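Local coordinates for protein 5-methylthioribose-1-phosphate isomerase (PDB 1W2W) that forms the N-terminal part of the enzyme that interconverts 5-methylthioribose 1-phosphate and 5-methylthioribulose 1-phosphate in the methionine salvage pathway, at residues L116-N121 and Y137-E142; K120-S125 and K130-S135; N157-L162 and R199-D204. One frame throughout, in Å; residues are numbered along the deposited sequence.

Contact 1 (L116-N121 and Y137-E142); sequences LVEIKN and YNYVCE
Y139 meets E118 and I119, two consecutive residues of the facing helix, obliquely with its ring, and is the one side chain of Y137-E142 to make close contact with L116-N121. E118 meets the CD1/CE1 flank of the ring through its aliphatic stem: CG comes to 3.5 Å from Y139 CE1, and the carboxylate and ring planes are 36° apart. I119 takes the CD2/CE2 flank, from the same side of the ring plane as E118: its CG1 lies 3.9 Å from Y139 CE2, with its CD1 branch slightly further off at 4.1 Å from the same atom. These residues join helix 111-124 to the long helix 129-168 within the helical region of a protein related to the eIF-2B alpha/beta/delta subunits. With CG anti to the backbone N (chi1 169°), Y139 reaches across to helix 111-124, and its OH forms a hydrogen bond with S115 OG, one turn before E118 and I119. The phenol thus has a polar partner on the same helix that receives its ring. S61 of helix 53-73 touches both I119 and Y139, and the buried I119 also packs on F132 and L136. No hydrogen bond passes directly between 116-121 and 137-142.

Contact 2 (K120-S125 and K130-S135); sequences KNILKS and KAFDGS
L123 and F132 meet near the turn of a roughly antiparallel helical hairpin, in which helix 111-124 gives way after a few residues to helix 129-168. The short axes approach to 9.6 Å, with 144° between their N-to-C directions.

One CH-pi contact is directional: L123 CD1 sits over one face of the F132 ring, 3.8 Å from its centroid and only 10° off the ring normal. The leucine reaches this place because its CG is anti to the backbone N (chi1 -176°) while a bend at the second torsion brings CD1 round above the ring.

Ordinary apolar contacts complete the fit. L123 CA lies 3.6 Å from F132 CD1, and L123 CB is 3.7 Å from F132 CE1, which brings the ring close to the opposing backbone. I122 adds its CG2 branch, 3.9 Å from F132 CD1 and 3.7 Å from S135 CB, and so bridges two successive turns of the second helix. L95 of helix 88-103 and V68 of helix 53-73 also pack on F132, placing the ring among three other helices. Replacing F132 with an alanine is likely to leave L123 CD1 without its aromatic face and to open a gap between the two arms.

No hydrogen bond crosses between the segments; D133 OD1 instead takes one from Q69 NE2 of helix 53-73, and K120 NZ pairs with D100 OD1 of helix 88-103. A131 N is hydrogen-bonded to D128 OD1 near the start of the second helix, and at the close of the first S125 OG donates to N121 O at 3.2 Å.

Contact 3 (N157-L162 and R199-D204); sequences NGAKYL and RSLWKD
A159 presses its methyl group against both S200 and L201. Its CB is 3.6 Å from S200 CB and 3.7 Å from L201 CD2, and the same CD2 also lies 3.7 Å from A159 CA. The other branch of L201 turns to a different partner: CD1 approaches L162 CD2 at 4.0 Å, the two leucine side chains crossing at about a right angle. L201 therefore forks between residues one helical turn apart. Its CG stands beside the backbone N, anti to the carbonyl carbon (chi1 -76°), an orientation that swings the branches toward helix 129-168.

The small side chains of A159 and S200 let the backbones come close, with 5.2 Å between A159 CA and L201 CA. The segment axes are 8.5 Å apart at closest approach and cross at -59°, joining the C-terminal part of helix 129-168 to helix 194-210. Strand 174-179 lies between them in sequence, consistent with the start of the Rossmann-like region of this eIF-2B-related family.

Further out, S200 OG is hydrogen-bonded to Y191 OH and to D156 OD1, the latter on the long helix itself. I163, also on that helix, touches L201 as well. Another protein chain of the assembly packs an aromatic side chain on L162 and an apolar one on W202, while R199 NE and NH2 form salt bridges with acidic side-chain atoms of that other chain.

The four touching residues are buried, and no hydrogen bond links the two segments directly. The match here accordingly rests on close-fitting carbon surfaces, with the serine's polar end satisfied by residues outside both segments.

All three contacts use helix 129-168. Contacts 1 and 2 pair it with helix 111-124 and form one continuous interface, their centres 8 Å apart: I122 CD1 of contact 2 touches Y139 CB of contact 1 at 3.6 Å. Contact 3 lies further along the long helix, its centre about 39 Å from that of contact 2 and on the opposite side of the chain's centre, and pairs it with helix 194-210. Contacts 1 and 2 are partly buried and built round aromatic rings, untouched by other chains. In contact 3 all four touching residues are buried; it relies on small and aliphatic side chains, and has another protein chain beside it.

Contact 1 (L116-N121 and Y137-E142)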
ATOM      1  N   LEU A 116      21.174 -14.391 -21.084  1.00 13.43           N
ATOM      2  CA  LEU A 116      22.516 -14.897 -20.779  1.00 15.49           C
ATOM      3  C   LEU A 116      22.773 -16.260 -21.429  1.00 16.74           C
ATOM      4  O   LEU A 116      23.900 -16.558 -21.827  1.00 16.60           O
ATOM      5  CB  LEU A 116      22.772 -14.953 -19.271  1.00 15.77           C
ATOM      6  CG  LEU A 116      22.752 -13.586 -18.575  1.00 16.51           C
ATOM      7  CD1 LEU A 116      23.078 -13.729 -17.091  1.00 17.86           C
ATOM      8  CD2 LEU A 116      23.674 -12.564 -19.248  1.00 17.32           C
ATOM      9  N   VAL A 117      21.731 -17.079 -21.546  1.00 17.00           N
ATOM     10  CA  VAL A 117      21.826 -18.351 -22.264  1.00 17.87           C
ATOM     11  C   VAL A 117      22.240 -18.101 -23.715  1.00 18.03           C
ATOM     12  O   VAL A 117      23.146 -18.758 -24.238  1.00 18.67           O
ATOM     13  CB  VAL A 117      20.483 -19.131 -22.214  1.00 17.82           C
ATOM     14  CG1 VAL A 117      20.455 -20.255 -23.253  1.00 19.19           C
ATOM     15  CG2 VAL A 117      20.215 -19.662 -20.805  1.00 18.18           C
ATOM     16  N   GLU A 118      21.585 -17.136 -24.352  1.00 16.65           N
ATOM     17  CA  GLU A 118      21.888 -16.784 -25.727  1.00 18.32           C
ATOM     18  C   GLU A 118      23.308 -16.239 -25.836  1.00 17.08           C
ATOM     19  O   GLU A 118      24.040 -16.604 -26.762  1.00 18.67           O
ATOM     20  CB  GLU A 118      20.875 -15.776 -26.275  1.00 18.85           C
ATOM     21  CG  GLU A 118      20.954 -15.550 -27.780  1.00 24.86           C
ATOM     22  CD  GLU A 118      21.148 -16.826 -28.584  1.00 29.51           C
ATOM     23  OE1 GLU A 118      20.392 -17.803 -28.382  1.00 31.73           O
ATOM     24  OE2 GLU A 118      22.063 -16.847 -29.431  1.00 31.89           O
ATOM     25  N   ILE A 119      23.706 -15.383 -24.894  1.00 16.57           N
ATOM     26  CA  ILE A 119      25.068 -14.840 -24.929  1.00 15.08           C
ATOM     27  C   ILE A 119      26.102 -15.967 -24.782  1.00 16.24           C
ATOM     28  O   ILE A 119      27.126 -15.965 -25.481  1.00 15.60           O
ATOM     29  CB  ILE A 119      25.279 -13.741 -23.874  1.00 15.64           C
ATOM     30  CG1 ILE A 119      24.429 -12.511 -24.221  1.00 14.46           C
ATOM     31  CG2 ILE A 119      26.781 -13.395 -23.747  1.00 13.54           C
ATOM     32  CD1 ILE A 119      24.281 -11.494 -23.091  1.00 16.69           C
ATOM     33  N   LYS A 120      25.838 -16.922 -23.894  1.00 15.86           N
ATOM     34  CA  LYS A 120      26.720 -18.091 -23.773  1.00 18.39           C
ATOM     35  C   LYS A 120      26.813 -18.909 -25.064  1.00 18.79           C
ATOM     36  O   LYS A 120      27.896 -19.405 -25.423  1.00 19.24           O
ATOM     37  CB  LYS A 120      26.299 -18.994 -22.617  1.00 16.38           C
ATOM     38  CG  LYS A 120      26.678 -18.449 -21.256  1.00 19.77           C
ATOM     39  CD  LYS A 120      26.487 -19.500 -20.184  1.00 21.58           C
ATOM     40  CE  LYS A 120      26.797 -18.945 -18.812  1.00 22.87           C
ATOM     41  NZ  LYS A 120      26.873 -20.081 -17.855  1.00 24.16           N
ATOM     42  N   ASN A 121      25.686 -19.059 -25.753  1.00 19.93           N
ATOM     43  CA  ASN A 121      25.677 -19.734 -27.049  1.00 20.98           C
ATOM     44  C   ASN A 121      26.500 -18.981 -28.085  1.00 20.85           C
ATOM     45  O   ASN A 121      27.215 -19.582 -28.898  1.00 20.62           O
ATOM     46  CB  ASN A 121      24.246 -19.902 -27.564  1.00 21.99           C
ATOM     47  CG  ASN A 121      23.515 -21.030 -26.869  1.00 24.90           C
ATOM     48  OD1 ASN A 121      24.138 -21.942 -26.321  1.00 27.13           O
ATOM     49  ND2 ASN A 121      22.188 -20.971 -26.880  1.00 28.92           N
ATOM     50  N   TYR A 137      27.657  -7.357 -29.976  1.00 14.66           N
ATOM     51  CA  TYR A 137      27.114  -6.067 -30.391  1.00 14.27           C
ATOM     52  C   TYR A 137      25.845  -6.277 -31.215  1.00 14.78           C
ATOM     53  O   TYR A 137      24.811  -5.639 -30.970  1.00 15.04           O
ATOM     54  CB  TYR A 137      28.117  -5.291 -31.252  1.00 14.87           C
ATOM     55  CG  TYR A 137      27.544  -4.001 -31.813  1.00 13.38           C
ATOM     56  CD1 TYR A 137      27.444  -2.858 -31.022  1.00 14.67           C
ATOM     57  CD2 TYR A 137      27.103  -3.925 -33.134  1.00 13.37           C
ATOM     58  CE1 TYR A 137      26.915  -1.669 -31.538  1.00 14.17           C
ATOM     59  CE2 TYR A 137      26.581  -2.752 -33.645  1.00 15.14           C
ATOM     60  CZ  TYR A 137      26.490  -1.634 -32.847  1.00 14.67           C
ATOM     61  OH  TYR A 137      25.972  -0.465 -33.368  1.00 15.82           O
ATOM     62  N   ASN A 138      25.931  -7.163 -32.204  1.00 15.28           N
ATOM     63  CA  ASN A 138      24.749  -7.483 -33.011  1.00 16.25           C
ATOM     64  C   ASN A 138      23.623  -8.003 -32.124  1.00 16.33           C
ATOM     65  O   ASN A 138      22.456  -7.630 -32.305  1.00 16.54           O
ATOM     66  CB  ASN A 138      25.081  -8.491 -34.115  1.00 18.17           C
ATOM     67  CG  ASN A 138      25.924  -7.873 -35.212  1.00 19.89           C
ATOM     68  OD1 ASN A 138      26.057  -6.651 -35.279  1.00 24.85           O
ATOM     69  ND2 ASN A 138      26.496  -8.706 -36.070  1.00 23.16           N
ATOM     70  N   TYR A 139      23.970  -8.856 -31.166  1.00 14.67           N
ATOM     71  CA  TYR A 139      22.946  -9.459 -30.318  1.00 15.19           C
ATOM     72  C   TYR A 139      22.213  -8.399 -29.500  1.00 14.05           C
ATOM     73  O   TYR A 139      20.968  -8.394 -29.422  1.00 13.48           O
ATOM     74  CB  TYR A 139      23.511 -10.530 -29.374  1.00 15.20           C
ATOM     75  CG  TYR A 139      22.465 -10.925 -28.353  1.00 15.03           C
ATOM     76  CD1 TYR A 139      21.419 -11.762 -28.707  1.00 16.63           C
ATOM     77  CD2 TYR A 139      22.513 -10.443 -27.047  1.00 15.74           C
ATOM     78  CE1 TYR A 139      20.449 -12.118 -27.789  1.00 14.96           C
ATOM     79  CE2 TYR A 139      21.539 -10.797 -26.111  1.00 15.57           C
ATOM     80  CZ  TYR A 139      20.510 -11.633 -26.498  1.00 13.24           C
ATOM     81  OH  TYR A 139      19.529 -12.018 -25.621  1.00 13.90           O
ATOM     82  N   VAL A 140      22.974  -7.511 -28.868  1.00 13.28           N
ATOM     83  CA  VAL A 140      22.337  -6.514 -28.011  1.00 13.62           C
ATOM     84  C   VAL A 140      21.493  -5.511 -28.800  1.00 13.86           C
ATOM     85  O   VAL A 140      20.424  -5.092 -28.335  1.00 13.02           O
ATOM     86  CB  VAL A 140      23.315  -5.823 -27.032  1.00 13.60           C
ATOM     87  CG1 VAL A 140      24.037  -6.871 -26.198  1.00 15.15           C
ATOM     88  CG2 VAL A 140      24.301  -4.915 -27.759  1.00 13.82           C
ATOM     89  N   CYS A 141      21.948  -5.140 -29.997  1.00 13.36           N
ATOM     90  CA  CYS A 141      21.152  -4.282 -30.857  1.00 12.91           C
ATOM     91  C   CYS A 141      19.828  -4.955 -31.182  1.00 14.31           C
ATOM     92  O   CYS A 141      18.774  -4.309 -31.148  1.00 13.82           O
ATOM     93  CB  CYS A 141      21.900  -3.929 -32.145  1.00 13.49           C
ATOM     94  SG  CYS A 141      23.244  -2.752 -31.826  1.00 15.24           S
ATOM     95  N   GLU A 142      19.889  -6.247 -31.492  1.00 13.02           N
ATOM     96  CA  GLU A 142      18.691  -6.992 -31.863  1.00 14.52           C
ATOM     97  C   GLU A 142      17.756  -7.159 -30.672  1.00 13.98           C
ATOM     98  O   GLU A 142      16.547  -6.969 -30.815  1.00 13.38           O
ATOM     99  CB  GLU A 142      19.053  -8.348 -32.452  1.00 16.41           C
ATOM    100  CG  GLU A 142      19.592  -8.222 -33.871  1.00 20.92           C
ATOM    101  CD  GLU A 142      20.421  -9.420 -34.278  1.00 26.22           C
ATOM    102  OE1 GLU A 142      20.158 -10.525 -33.750  1.00 28.31           O
ATOM    103  OE2 GLU A 142      21.330  -9.241 -35.124  1.00 29.09           O
TER

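Contact 2 (K120-S125 and K130-S135)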
ATOM      1  N   LYS A 120      25.838 -16.922 -23.894  1.00 15.86           N
ATOM      2  CA  LYS A 120      26.720 -18.091 -23.773  1.00 18.39           C
ATOM      3  C   LYS A 120      26.813 -18.909 -25.064  1.00 18.79           C
ATOM      4  O   LYS A 120      27.896 -19.405 -25.423  1.00 19.24           O
ATOM      5  CB  LYS A 120      26.299 -18.994 -22.617  1.00 16.38           C
ATOM      6  CG  LYS A 120      26.678 -18.449 -21.256  1.00 19.77           C
ATOM      7  CD  LYS A 120      26.487 -19.500 -20.184  1.00 21.58           C
ATOM      8  CE  LYS A 120      26.797 -18.945 -18.812  1.00 22.87           C
ATOM      9  NZ  LYS A 120      26.873 -20.081 -17.855  1.00 24.16           N
ATOM     10  N   ASN A 121      25.686 -19.059 -25.753  1.00 19.93           N
ATOM     11  CA  ASN A 121      25.677 -19.734 -27.049  1.00 20.98           C
ATOM     12  C   ASN A 121      26.500 -18.981 -28.085  1.00 20.85           C
ATOM     13  O   ASN A 121      27.215 -19.582 -28.898  1.00 20.62           O
ATOM     14  CB  ASN A 121      24.246 -19.902 -27.564  1.00 21.99           C
ATOM     15  CG  ASN A 121      23.515 -21.030 -26.869  1.00 24.90           C
ATOM     16  OD1 ASN A 121      24.138 -21.942 -26.321  1.00 27.13           O
ATOM     17  ND2 ASN A 121      22.188 -20.971 -26.880  1.00 28.92           N
ATOM     18  N   ILE A 122      26.403 -17.657 -28.060  1.00 20.05           N
ATOM     19  CA  ILE A 122      27.249 -16.848 -28.919  1.00 19.24           C
ATOM     20  C   ILE A 122      28.719 -17.026 -28.547  1.00 19.50           C
ATOM     21  O   ILE A 122      29.568 -17.174 -29.429  1.00 21.36           O
ATOM     22  CB  ILE A 122      26.841 -15.370 -28.879  1.00 19.03           C
ATOM     23  CG1 ILE A 122      25.454 -15.207 -29.512  1.00 18.51           C
ATOM     24  CG2 ILE A 122      27.859 -14.521 -29.649  1.00 19.58           C
ATOM     25  CD1 ILE A 122      24.850 -13.827 -29.284  1.00 18.64           C
ATOM     26  N   LEU A 123      29.021 -17.016 -27.253  1.00 18.98           N
ATOM     27  CA  LEU A 123      30.407 -17.159 -26.812  1.00 19.24           C
ATOM     28  C   LEU A 123      30.985 -18.487 -27.294  1.00 21.04           C
ATOM     29  O   LEU A 123      32.137 -18.545 -27.736  1.00 20.60           O
ATOM     30  CB  LEU A 123      30.503 -17.057 -25.291  1.00 19.35           C
ATOM     31  CG  LEU A 123      31.888 -17.089 -24.649  1.00 17.15           C
ATOM     32  CD1 LEU A 123      32.832 -16.032 -25.194  1.00 16.23           C
ATOM     33  CD2 LEU A 123      31.772 -16.989 -23.137  1.00 18.42           C
ATOM     34  N   LYS A 124      30.186 -19.548 -27.205  1.00 21.04           N
ATOM     35  CA  LYS A 124      30.639 -20.886 -27.600  1.00 24.88           C
ATOM     36  C   LYS A 124      30.880 -21.045 -29.101  1.00 24.19           C
ATOM     37  O   LYS A 124      31.620 -21.933 -29.527  1.00 25.40           O
ATOM     38  CB  LYS A 124      29.667 -21.958 -27.097  1.00 24.33           C
ATOM     39  CG  LYS A 124      29.807 -22.247 -25.620  1.00 28.76           C
ATOM     40  CD  LYS A 124      28.442 -22.478 -24.974  1.00 32.68           C
ATOM     41  CE  LYS A 124      27.822 -23.792 -25.419  1.00 35.00           C
ATOM     42  NZ  LYS A 124      27.247 -24.511 -24.240  1.00 36.50           N
ATOM     43  N   SER A 125      30.275 -20.198 -29.920  1.00 25.06           N
ATOM     44  CA  SER A 125      30.569 -20.253 -31.349  1.00 26.74           C
ATOM     45  C   SER A 125      31.481 -19.144 -31.881  1.00 26.41           C
ATOM     46  O   SER A 125      31.641 -19.001 -33.095  1.00 27.66           O
ATOM     47  CB  SER A 125      29.296 -20.405 -32.191  1.00 26.89           C
ATOM     48  OG  SER A 125      28.355 -19.386 -31.901  1.00 30.05           O
ATOM     49  N   LYS A 130      37.536 -10.921 -30.371  1.00 23.21           N
ATOM     50  CA  LYS A 130      37.095  -9.995 -31.412  1.00 25.09           C
ATOM     51  C   LYS A 130      35.776 -10.429 -32.052  1.00 23.76           C
ATOM     52  O   LYS A 130      34.869  -9.617 -32.236  1.00 25.39           O
ATOM     53  CB  LYS A 130      38.166  -9.828 -32.500  1.00 25.76           C
ATOM     54  CG  LYS A 130      38.060  -8.516 -33.279  1.00 28.85           C
ATOM     55  CD  LYS A 130      39.082  -8.458 -34.419  1.00 33.44           C
ATOM     56  CE  LYS A 130      38.405  -8.135 -35.753  1.00 35.99           C
ATOM     57  NZ  LYS A 130      38.924  -6.882 -36.388  1.00 36.71           N
ATOM     58  N   ALA A 131      35.674 -11.708 -32.397  1.00 23.22           N
ATOM     59  CA  ALA A 131      34.458 -12.221 -33.019  1.00 20.72           C
ATOM     60  C   ALA A 131      33.285 -12.139 -32.044  1.00 20.40           C
ATOM     61  O   ALA A 131      32.177 -11.763 -32.431  1.00 18.25           O
ATOM     62  CB  ALA A 131      34.658 -13.650 -33.494  1.00 21.92           C
ATOM     63  N   PHE A 132      33.537 -12.499 -30.790  1.00 18.43           N
ATOM     64  CA  PHE A 132      32.507 -12.443 -29.752  1.00 17.91           C
ATOM     65  C   PHE A 132      31.982 -11.016 -29.604  1.00 18.57           C
ATOM     66  O   PHE A 132      30.771 -10.792 -29.530  1.00 17.50           O
ATOM     67  CB  PHE A 132      33.056 -12.950 -28.419  1.00 17.50           C
ATOM     68  CG  PHE A 132      32.068 -12.897 -27.289  1.00 17.35           C
ATOM     69  CD1 PHE A 132      30.886 -13.632 -27.341  1.00 15.51           C
ATOM     70  CD2 PHE A 132      32.314 -12.110 -26.175  1.00 16.87           C
ATOM     71  CE1 PHE A 132      29.973 -13.583 -26.301  1.00 15.47           C
ATOM     72  CE2 PHE A 132      31.399 -12.056 -25.126  1.00 15.58           C
ATOM     73  CZ  PHE A 132      30.235 -12.790 -25.186  1.00 14.32           C
ATOM     74  N   ASP A 133      32.911 -10.069 -29.560  1.00 18.01           N
ATOM     75  CA  ASP A 133      32.604  -8.648 -29.434  1.00 19.46           C
ATOM     76  C   ASP A 133      31.621  -8.228 -30.531  1.00 19.14           C
ATOM     77  O   ASP A 133      30.545  -7.682 -30.261  1.00 18.01           O
ATOM     78  CB  ASP A 133      33.940  -7.892 -29.529  1.00 19.84           C
ATOM     79  CG  ASP A 133      33.833  -6.409 -29.238  1.00 21.22           C
ATOM     80  OD1 ASP A 133      32.779  -5.798 -29.506  1.00 20.42           O
ATOM     81  OD2 ASP A 133      34.794  -5.770 -28.744  1.00 22.06           O
ATOM     82  N   GLY A 134      31.986  -8.495 -31.779  1.00 18.84           N
ATOM     83  CA  GLY A 134      31.148  -8.147 -32.912  1.00 19.26           C
ATOM     84  C   GLY A 134      29.779  -8.802 -32.871  1.00 18.56           C
ATOM     85  O   GLY A 134      28.773  -8.152 -33.154  1.00 18.83           O
ATOM     86  N   SER A 135      29.738 -10.083 -32.516  1.00 17.49           N
ATOM     87  CA  SER A 135      28.477 -10.825 -32.513  1.00 17.49           C
ATOM     88  C   SER A 135      27.599 -10.403 -31.334  1.00 16.96           C
ATOM     89  O   SER A 135      26.370 -10.372 -31.444  1.00 15.35           O
ATOM     90  CB  SER A 135      28.746 -12.330 -32.450  1.00 18.66           C
ATOM     91  OG  SER A 135      29.473 -12.755 -33.597  1.00 20.19           O
TER

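Contact 3 (N157-L162 and R199-D204)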
ATOM      1  N   ASN A 157      -1.790  -5.044 -30.179  1.00 12.10           N
ATOM      2  CA  ASN A 157      -2.571  -6.277 -30.043  1.00 12.41           C
ATOM      3  C   ASN A 157      -3.537  -6.233 -28.869  1.00 12.75           C
ATOM      4  O   ASN A 157      -4.709  -6.596 -28.995  1.00 12.41           O
ATOM      5  CB  ASN A 157      -1.664  -7.490 -29.848  1.00 12.99           C
ATOM      6  CG  ASN A 157      -0.927  -7.891 -31.108  1.00 14.53           C
ATOM      7  OD1 ASN A 157      -1.272  -7.478 -32.225  1.00 13.75           O
ATOM      8  ND2 ASN A 157       0.107  -8.711 -30.930  1.00 15.25           N
ATOM      9  N   GLY A 158      -3.029  -5.797 -27.721  1.00 12.61           N
ATOM     10  CA  GLY A 158      -3.843  -5.709 -26.527  1.00 11.40           C
ATOM     11  C   GLY A 158      -4.927  -4.649 -26.641  1.00 11.80           C
ATOM     12  O   GLY A 158      -6.056  -4.890 -26.231  1.00 11.84           O
ATOM     13  N   ALA A 159      -4.594  -3.480 -27.176  1.00 11.53           N
ATOM     14  CA  ALA A 159      -5.599  -2.421 -27.353  1.00 12.22           C
ATOM     15  C   ALA A 159      -6.756  -2.902 -28.237  1.00 13.21           C
ATOM     16  O   ALA A 159      -7.936  -2.756 -27.892  1.00 13.20           O
ATOM     17  CB  ALA A 159      -4.961  -1.162 -27.952  1.00 11.74           C
ATOM     18  N   LYS A 160      -6.410  -3.478 -29.381  1.00 11.71           N
ATOM     19  CA  LYS A 160      -7.418  -3.944 -30.340  1.00 12.86           C
ATOM     20  C   LYS A 160      -8.277  -5.033 -29.706  1.00 12.92           C
ATOM     21  O   LYS A 160      -9.504  -5.049 -29.859  1.00 13.38           O
ATOM     22  CB  LYS A 160      -6.738  -4.446 -31.620  1.00 13.67           C
ATOM     23  CG  LYS A 160      -7.644  -5.197 -32.599  1.00 19.30           C
ATOM     24  CD  LYS A 160      -6.910  -5.464 -33.927  1.00 24.37           C
ATOM     25  CE  LYS A 160      -7.626  -6.456 -34.850  1.00 26.51           C
ATOM     26  NZ  LYS A 160      -9.092  -6.565 -34.618  1.00 28.39           N
ATOM     27  N   TYR A 161      -7.631  -5.940 -28.975  1.00 12.15           N
ATOM     28  CA  TYR A 161      -8.335  -7.043 -28.354  1.00 12.58           C
ATOM     29  C   TYR A 161      -9.390  -6.535 -27.365  1.00 12.98           C
ATOM     30  O   TYR A 161     -10.547  -6.968 -27.414  1.00 12.38           O
ATOM     31  CB  TYR A 161      -7.353  -8.032 -27.705  1.00 12.25           C
ATOM     32  CG  TYR A 161      -8.036  -9.235 -27.113  1.00 13.21           C
ATOM     33  CD1 TYR A 161      -8.277 -10.376 -27.877  1.00 13.99           C
ATOM     34  CD2 TYR A 161      -8.449  -9.234 -25.791  1.00 14.32           C
ATOM     35  CE1 TYR A 161      -8.910 -11.470 -27.337  1.00 16.47           C
ATOM     36  CE2 TYR A 161      -9.076 -10.321 -25.249  1.00 15.95           C
ATOM     37  CZ  TYR A 161      -9.311 -11.431 -26.014  1.00 17.22           C
ATOM     38  OH  TYR A 161      -9.943 -12.508 -25.441  1.00 18.78           O
ATOM     39  N   LEU A 162      -9.010  -5.605 -26.486  1.00 13.12           N
ATOM     40  CA  LEU A 162      -9.981  -5.067 -25.538  1.00 11.72           C
ATOM     41  C   LEU A 162     -11.110  -4.304 -26.240  1.00 12.03           C
ATOM     42  O   LEU A 162     -12.287  -4.488 -25.908  1.00 12.30           O
ATOM     43  CB  LEU A 162      -9.317  -4.196 -24.462  1.00 10.59           C
ATOM     44  CG  LEU A 162     -10.261  -3.604 -23.408  1.00 10.77           C
ATOM     45  CD1 LEU A 162     -10.934  -4.709 -22.601  1.00 11.38           C
ATOM     46  CD2 LEU A 162      -9.470  -2.659 -22.471  1.00 11.32           C
ATOM     47  N   ARG A 199      -0.804   2.850 -23.600  1.00 10.51           N
ATOM     48  CA  ARG A 199      -0.422   3.876 -24.560  1.00 10.68           C
ATOM     49  C   ARG A 199      -1.144   3.728 -25.890  1.00 12.44           C
ATOM     50  O   ARG A 199      -1.562   4.729 -26.483  1.00 13.07           O
ATOM     51  CB  ARG A 199       1.092   3.908 -24.766  1.00 11.80           C
ATOM     52  CG  ARG A 199       1.811   4.578 -23.616  1.00 11.37           C
ATOM     53  CD  ARG A 199       3.327   4.404 -23.651  1.00 13.55           C
ATOM     54  NE  ARG A 199       3.963   5.399 -22.786  1.00 13.09           N
ATOM     55  CZ  ARG A 199       5.074   5.191 -22.089  1.00 13.03           C
ATOM     56  NH1 ARG A 199       5.691   4.015 -22.154  1.00 11.88           N
ATOM     57  NH2 ARG A 199       5.574   6.168 -21.340  1.00 12.67           N
ATOM     58  N   SER A 200      -1.280   2.492 -26.363  1.00 12.46           N
ATOM     59  CA  SER A 200      -2.025   2.230 -27.596  1.00 12.66           C
ATOM     60  C   SER A 200      -3.499   2.583 -27.461  1.00 13.07           C
ATOM     61  O   SER A 200      -4.095   3.189 -28.369  1.00 12.13           O
ATOM     62  CB  SER A 200      -1.872   0.774 -28.033  1.00 11.08           C
ATOM     63  OG  SER A 200      -0.527   0.520 -28.413  1.00 14.30           O
ATOM     64  N   LEU A 201      -4.081   2.218 -26.322  1.00 11.96           N
ATOM     65  CA  LEU A 201      -5.454   2.612 -26.027  1.00 13.03           C
ATOM     66  C   LEU A 201      -5.616   4.134 -26.008  1.00 11.72           C
ATOM     67  O   LEU A 201      -6.627   4.676 -26.477  1.00 12.50           O
ATOM     68  CB  LEU A 201      -5.918   1.978 -24.714  1.00 11.58           C
ATOM     69  CG  LEU A 201      -6.276   0.485 -24.795  1.00 11.63           C
ATOM     70  CD1 LEU A 201      -6.501  -0.062 -23.381  1.00 11.68           C
ATOM     71  CD2 LEU A 201      -7.544   0.268 -25.651  1.00 12.02           C
ATOM     72  N   TRP A 202      -4.623   4.837 -25.475  1.00 12.30           N
ATOM     73  CA  TRP A 202      -4.708   6.292 -25.418  1.00 12.51           C
ATOM     74  C   TRP A 202      -4.667   6.902 -26.815  1.00 13.84           C
ATOM     75  O   TRP A 202      -5.395   7.844 -27.106  1.00 13.10           O
ATOM     76  CB  TRP A 202      -3.635   6.894 -24.505  1.00 12.96           C
ATOM     77  CG  TRP A 202      -3.782   8.391 -24.359  1.00 12.52           C
ATOM     78  CD1 TRP A 202      -2.835   9.333 -24.628  1.00 13.45           C
ATOM     79  CD2 TRP A 202      -4.943   9.109 -23.917  1.00 12.49           C
ATOM     80  NE1 TRP A 202      -3.328  10.591 -24.375  1.00 12.88           N
ATOM     81  CE2 TRP A 202      -4.622  10.482 -23.941  1.00 13.34           C
ATOM     82  CE3 TRP A 202      -6.222   8.731 -23.503  1.00 13.39           C
ATOM     83  CZ2 TRP A 202      -5.533  11.470 -23.571  1.00 14.66           C
ATOM     84  CZ3 TRP A 202      -7.133   9.712 -23.138  1.00 13.57           C
ATOM     85  CH2 TRP A 202      -6.784  11.066 -23.177  1.00 15.40           C
ATOM     86  N   LYS A 203      -3.823   6.351 -27.681  1.00 14.84           N
ATOM     87  CA  LYS A 203      -3.782   6.803 -29.068  1.00 16.77           C
ATOM     88  C   LYS A 203      -5.136   6.639 -29.767  1.00 16.58           C
ATOM     89  O   LYS A 203      -5.612   7.546 -30.454  1.00 18.19           O
ATOM     90  CB  LYS A 203      -2.713   6.042 -29.842  1.00 16.55           C
ATOM     91  CG  LYS A 203      -2.537   6.561 -31.262  1.00 20.34           C
ATOM     92  CD  LYS A 203      -1.388   5.884 -31.985  1.00 23.94           C
ATOM     93  CE  LYS A 203      -1.232   6.468 -33.387  1.00 26.76           C
ATOM     94  NZ  LYS A 203      -0.215   5.698 -34.169  1.00 28.85           N
ATOM     95  N   ASP A 204      -5.740   5.473 -29.590  1.00 16.11           N
ATOM     96  CA  ASP A 204      -7.081   5.194 -30.097  1.00 16.85           C
ATOM     97  C   ASP A 204      -8.109   6.182 -29.542  1.00 17.18           C
ATOM     98  O   ASP A 204      -8.963   6.681 -30.276  1.00 16.69           O
ATOM     99  CB  ASP A 204      -7.455   3.762 -29.701  1.00 16.86           C
ATOM    100  CG  ASP A 204      -8.883   3.405 -30.039  1.00 18.35           C
ATOM    101  OD1 ASP A 204      -9.197   3.205 -31.242  1.00 18.97           O
ATOM    102  OD2 ASP A 204      -9.751   3.292 -29.143  1.00 18.53           O
TER